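Local coordinates for protein pectinesterase 1 (Solanum lycopersicum, PDB 1XG2) that hydrolyses the methyl esters of pectin, releasing methanol and de-esterified galacturonan, and may prepare fruit cell walls for softening during ripening, at residues S70-D75 and P105-A110; S77-S82 and Q109-R114. One frame throughout, in Å; residues are numbered along the deposited sequence.

Contact 1. Residues S70-D75 and P105-A110; sequences SLNVVD and PAKDQA
Two loops on neighbouring turns of the right-handed parallel beta-helix of this pectinesterase domain meet here, with Asn72, Val73, Val74 and Asp75 facing Lys107 and Gln109. One loop follows strand 65-69, the other strand 98-101. Val73 N donates to Gln109 O at 2.9 Å. A longer, weak bond runs from Val74 N to Lys107 O. The Lys107 chain bends at chi2 (-65°) and then runs extended past Asn72 to Asp75. Its CB lies 3.5 Å from Asn72 CG, and its CD is also near Val74 CG1. Asn72 is held by its own loop in an Asx motif. Its OD1 takes Asp75 N from above the carbonyl plane. Its ND2 donates to Ser70 O and to Asp75 OD2, both close to the amide plane. These three bonds fix the rotation of the amide and help hold the Asp75 carboxylate. Val73 lies against the Gln109 side chain, with CB 3.5 Å from Gln109 OE1 and CG2 3.6 Å from Gln109 CB. Gln109 probably binds substrate, as in related pectinesterases, and its side chain also touches Asp132, the predicted proton donor. At the exposed end of the contact, Lys107 NZ forms a salt bridge of 2.9 Å with Asp75 OD1, on the syn lone pair of that oxygen.

Contact 2. Residues S77-S82 and Q109-R114; sequences STTFRS and QAVALR
Phe80 CG stands anti to the backbone N (chi1 -177°), and the Arg114 chain bends at chi3 (61°), which lays the guanidinium flat over one face of the Phe80 ring. The two planes are 13° apart. Arg114 CZ sits 3.5 Å from the ring centroid, offset toward the rim, in a cation-pi stack. Between ring and guanidinium the closest atoms are Phe80 CZ and Arg114 NH1, 3.2 Å apart. The same arginine turns NE to the Phe80 backbone, and Arg114 NE donates to Phe80 O at 2.9 Å. That oxygen lies somewhat out of the guanidinium plane. Ring and carbonyl together hold the rotation of the buried guanidinium. An alanine in place of Arg114 would probably leave this face of the Phe80 ring without its stacked partner and Phe80 O without the bond from NE. Arg114 belongs to strand 113-115 of a parallel sheet of the beta-helix, and its side chain also touches Tyr135 on the next strand, 134-136. The 77-82 loop precedes strand 85-87, the neighbour on the other flank. At its end, Ser82 OG links the segments. It accepts from Val111 N at 3.0 Å, in a nearly straight bond, and donates to Thr79 O. Thr79 O also receives Ser82 N. Val111 CG2 packs 3.3 Å from Ser82 OG and lies near Thr79 O. Thr79, which probably binds substrate as in relatives, places OG1 3.5 Å from Gln109 CB, and its CG2 approaches Val111 CG2. On the inhibitor side, Thr78 OG1 hydrogen-bonds Thr74 OG1 of the pectinesterase inhibitor chain, and Phe80 packs on Asn78 of that chain.

How the contacts relate
The centres of the two contacts lie about 8 Å apart. Along the chain, 70-75 comes first, then 77-82, then the overlapping segments 105-110 and 109-114, which share Gln109 and Ala110. The first two segments belong to the single loop between strands 65-69 and 85-87. The other two lead from the loop after strand 98-101 into strand 113-115. Contact 1 is at the surface, and contact 2 is buried deeper. They touch directly: Asn72 O and Ser77 N probably hydrogen-bond, and Val73 CG2 packs on Thr79 OG1. Together they join successive turns of the beta-helix beside Gln131 and Asp132, and bring the probable substrate-binding residues Thr79 and Gln109 together.

Contact 1. Residues S70-D75 and P105-A110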
loop_
_atom_site.group_PDB
_atom_site.type_symbol
_atom_site.label_atom_id
_atom_site.label_comp_id
_atom_site.label_asym_id
_atom_site.label_seq_id
_atom_site.Cartn_x
_atom_site.Cartn_y
_atom_site.Cartn_z
ATOM N N SER A 70 13.141 14.782 -3.898
ATOM C CA SER A 70 13.751 14.773 -2.567
ATOM C C SER A 70 12.837 15.287 -1.450
ATOM O O SER A 70 13.335 15.690 -0.389
ATOM C CB SER A 70 15.060 15.589 -2.574
ATOM O OG SER A 70 14.843 16.887 -3.099
ATOM N N LEU A 71 11.516 15.254 -1.656
ATOM C CA LEU A 71 10.576 15.651 -0.597
ATOM C C LEU A 71 10.652 14.672 0.567
ATOM O O LEU A 71 10.925 13.489 0.385
ATOM C CB LEU A 71 9.139 15.766 -1.114
ATOM C CG LEU A 71 8.938 16.634 -2.346
ATOM C CD1 LEU A 71 7.496 16.516 -2.812
ATOM C CD2 LEU A 71 9.329 18.099 -2.090
ATOM N N ASN A 72 10.410 15.180 1.772
ATOM C CA ASN A 72 10.691 14.433 2.981
ATOM C C ASN A 72 10.013 15.049 4.190
ATOM O O ASN A 72 9.619 16.219 4.176
ATOM C CB ASN A 72 12.200 14.332 3.214
ATOM C CG ASN A 72 12.856 15.694 3.440
ATOM O OD1 ASN A 72 12.877 16.193 4.561
ATOM N ND2 ASN A 72 13.392 16.286 2.377
ATOM N N VAL A 73 9.907 14.257 5.242
ATOM C CA VAL A 73 9.171 14.644 6.438
ATOM C C VAL A 73 9.912 15.724 7.223
ATOM O O VAL A 73 9.287 16.627 7.781
ATOM C CB VAL A 73 8.855 13.389 7.321
ATOM C CG1 VAL A 73 8.530 13.749 8.768
ATOM C CG2 VAL A 73 7.686 12.614 6.706
ATOM N N VAL A 74 11.232 15.643 7.261
ATOM C CA VAL A 74 12.015 16.635 7.995
ATOM C C VAL A 74 11.783 18.062 7.462
ATOM O O VAL A 74 11.664 19.010 8.254
ATOM C CB VAL A 74 13.506 16.253 8.023
ATOM C CG1 VAL A 74 14.418 17.483 8.262
ATOM C CG2 VAL A 74 13.733 15.185 9.088
ATOM N N ASP A 75 11.630 18.196 6.143
ATOM C CA ASP A 75 11.457 19.498 5.490
ATOM C C ASP A 75 10.003 19.936 5.421
ATOM O O ASP A 75 9.693 20.993 4.864
ATOM C CB ASP A 75 12.040 19.460 4.065
ATOM C CG ASP A 75 13.549 19.317 4.049
ATOM O OD1 ASP A 75 14.196 19.567 5.100
ATOM O OD2 ASP A 75 14.174 18.944 3.022
ATOM N N PRO A 105 19.049 9.515 4.554
ATOM C CA PRO A 105 18.603 9.002 5.854
ATOM C C PRO A 105 18.324 10.078 6.919
ATOM O O PRO A 105 17.408 9.901 7.741
ATOM C CB PRO A 105 19.743 8.069 6.289
ATOM C CG PRO A 105 20.873 8.341 5.411
ATOM C CD PRO A 105 20.402 9.059 4.202
ATOM N N ALA A 106 19.068 11.181 6.890
ATOM C CA ALA A 106 18.875 12.253 7.872
ATOM C C ALA A 106 17.564 13.038 7.659
ATOM O O ALA A 106 17.177 13.819 8.512
ATOM C CB ALA A 106 20.084 13.205 7.873
ATOM N N LYS A 107 16.870 12.819 6.542
ATOM C CA LYS A 107 15.567 13.472 6.315
ATOM C C LYS A 107 14.356 12.626 6.722
ATOM O O LYS A 107 13.206 13.009 6.471
ATOM C CB LYS A 107 15.456 13.891 4.852
ATOM C CG LYS A 107 16.495 14.953 4.425
ATOM C CD LYS A 107 16.306 16.289 5.153
ATOM C CE LYS A 107 17.069 17.422 4.460
ATOM N NZ LYS A 107 16.914 18.682 5.181
ATOM N N ASP A 108 14.619 11.472 7.336
ATOM C CA ASP A 108 13.584 10.542 7.795
ATOM C C ASP A 108 12.696 10.091 6.617
ATOM O O ASP A 108 13.212 9.858 5.517
ATOM C CB ASP A 108 12.779 11.144 8.960
ATOM C CG ASP A 108 13.649 11.436 10.176
ATOM O OD1 ASP A 108 14.731 10.838 10.298
ATOM O OD2 ASP A 108 13.320 12.257 11.047
ATOM N N GLN A 109 11.386 9.959 6.825
ATOM C CA GLN A 109 10.507 9.420 5.772
ATOM C C GLN A 109 10.579 10.234 4.485
ATOM O O GLN A 109 10.287 11.444 4.463
ATOM C CB GLN A 109 9.051 9.340 6.235
ATOM C CG GLN A 109 8.837 8.472 7.464
ATOM C CD GLN A 109 8.662 9.268 8.755
ATOM O OE1 GLN A 109 9.321 10.298 8.951
ATOM N NE2 GLN A 109 7.788 8.810 9.617
ATOM N N ALA A 110 10.952 9.558 3.398
ATOM C CA ALA A 110 11.074 10.197 2.104
ATOM C C ALA A 110 10.848 9.132 1.008
ATOM O O ALA A 110 11.753 8.385 0.667
ATOM C CB ALA A 110 12.445 10.837 1.980
#

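Contact 2. Residues S77-S82 and Q109-R114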
loop_
_atom_site.group_PDB
_atom_site.type_symbol
_atom_site.label_atom_id
_atom_site.label_comp_id
_atom_site.label_asym_id
_atom_site.label_seq_id
_atom_site.Cartn_x
_atom_site.Cartn_y
_atom_site.Cartn_z
ATOM N N SER A 77 7.102 17.855 4.442
ATOM C CA SER A 77 6.129 17.037 3.726
ATOM C C SER A 77 5.524 15.987 4.646
ATOM O O SER A 77 6.166 15.549 5.591
ATOM C CB SER A 77 6.769 16.325 2.531
ATOM O OG SER A 77 5.790 15.585 1.820
ATOM N N THR A 78 4.293 15.570 4.368
ATOM C CA THR A 78 3.810 14.314 4.923
ATOM C C THR A 78 4.482 13.186 4.152
ATOM O O THR A 78 4.935 13.367 3.010
ATOM C CB THR A 78 2.292 14.145 4.811
ATOM O OG1 THR A 78 1.916 14.062 3.435
ATOM C CG2 THR A 78 1.542 15.358 5.356
ATOM N N THR A 79 4.545 12.030 4.787
ATOM C CA THR A 79 5.012 10.817 4.148
ATOM C C THR A 79 4.240 10.569 2.860
ATOM O O THR A 79 4.833 10.339 1.821
ATOM C CB THR A 79 4.853 9.632 5.132
ATOM O OG1 THR A 79 5.614 9.891 6.331
ATOM C CG2 THR A 79 5.455 8.354 4.555
ATOM N N PHE A 80 2.914 10.651 2.936
ATOM C CA PHE A 80 2.035 10.371 1.808
ATOM C C PHE A 80 2.366 11.255 0.606
ATOM O O PHE A 80 2.414 10.774 -0.513
ATOM C CB PHE A 80 0.564 10.543 2.255
ATOM C CG PHE A 80 -0.459 10.218 1.197
ATOM C CD1 PHE A 80 -1.010 11.215 0.412
ATOM C CD2 PHE A 80 -0.918 8.919 1.034
ATOM C CE1 PHE A 80 -1.982 10.918 -0.547
ATOM C CE2 PHE A 80 -1.885 8.610 0.084
ATOM C CZ PHE A 80 -2.420 9.609 -0.712
ATOM N N ARG A 81 2.619 12.539 0.848
ATOM C CA ARG A 81 2.871 13.504 -0.231
ATOM C C ARG A 81 4.368 13.690 -0.564
ATOM O O ARG A 81 4.709 14.555 -1.372
ATOM C CB ARG A 81 2.246 14.865 0.115
ATOM C CG ARG A 81 0.757 14.945 -0.064
ATOM C CD ARG A 81 0.201 16.349 0.213
ATOM N NE ARG A 81 0.455 17.243 -0.926
ATOM C CZ ARG A 81 0.511 18.579 -0.872
ATOM N NH1 ARG A 81 0.324 19.239 0.270
ATOM N NH2 ARG A 81 0.764 19.266 -1.985
ATOM N N SER A 82 5.238 12.894 0.053
ATOM C CA SER A 82 6.683 12.945 -0.195
ATOM C C SER A 82 7.121 12.167 -1.449
ATOM O O SER A 82 8.250 12.327 -1.913
ATOM C CB SER A 82 7.479 12.431 1.021
ATOM O OG SER A 82 7.402 11.010 1.184
ATOM N N GLN A 109 11.386 9.959 6.825
ATOM C CA GLN A 109 10.507 9.420 5.772
ATOM C C GLN A 109 10.579 10.234 4.485
ATOM O O GLN A 109 10.287 11.444 4.463
ATOM C CB GLN A 109 9.051 9.340 6.235
ATOM C CG GLN A 109 8.837 8.472 7.464
ATOM C CD GLN A 109 8.662 9.268 8.755
ATOM O OE1 GLN A 109 9.321 10.298 8.951
ATOM N NE2 GLN A 109 7.788 8.810 9.617
ATOM N N ALA A 110 10.952 9.558 3.398
ATOM C CA ALA A 110 11.074 10.197 2.104
ATOM C C ALA A 110 10.848 9.132 1.008
ATOM O O ALA A 110 11.753 8.385 0.667
ATOM C CB ALA A 110 12.445 10.837 1.980
ATOM N N VAL A 111 9.623 9.090 0.498
ATOM C CA VAL A 111 9.129 8.025 -0.370
ATOM C C VAL A 111 9.599 8.232 -1.803
ATOM O O VAL A 111 9.540 9.354 -2.329
ATOM C CB VAL A 111 7.575 7.978 -0.335
ATOM C CG1 VAL A 111 7.014 6.925 -1.357
ATOM C CG2 VAL A 111 7.076 7.699 1.064
ATOM N N ALA A 112 10.080 7.158 -2.431
ATOM C CA ALA A 112 10.330 7.171 -3.865
ATOM C C ALA A 112 9.023 6.961 -4.628
ATOM O O ALA A 112 8.541 7.865 -5.323
ATOM C CB ALA A 112 11.364 6.129 -4.246
ATOM N N LEU A 113 8.425 5.791 -4.462
ATOM C CA LEU A 113 7.183 5.447 -5.136
ATOM C C LEU A 113 6.049 5.184 -4.152
ATOM O O LEU A 113 6.190 4.378 -3.232
ATOM C CB LEU A 113 7.391 4.194 -5.984
ATOM C CG LEU A 113 6.179 3.624 -6.725
ATOM C CD1 LEU A 113 5.717 4.550 -7.834
ATOM C CD2 LEU A 113 6.541 2.255 -7.272
ATOM N N ARG A 114 4.913 5.831 -4.377
ATOM C CA ARG A 114 3.673 5.456 -3.704
ATOM C C ARG A 114 2.684 4.908 -4.716
ATOM O O ARG A 114 2.412 5.525 -5.742
ATOM C CB ARG A 114 3.048 6.619 -2.949
ATOM C CG ARG A 114 1.625 6.339 -2.474
ATOM C CD ARG A 114 1.133 7.317 -1.430
ATOM N NE ARG A 114 1.100 8.685 -1.941
ATOM C CZ ARG A 114 0.177 9.170 -2.777
ATOM N NH1 ARG A 114 -0.822 8.416 -3.215
ATOM N NH2 ARG A 114 0.254 10.438 -3.171
#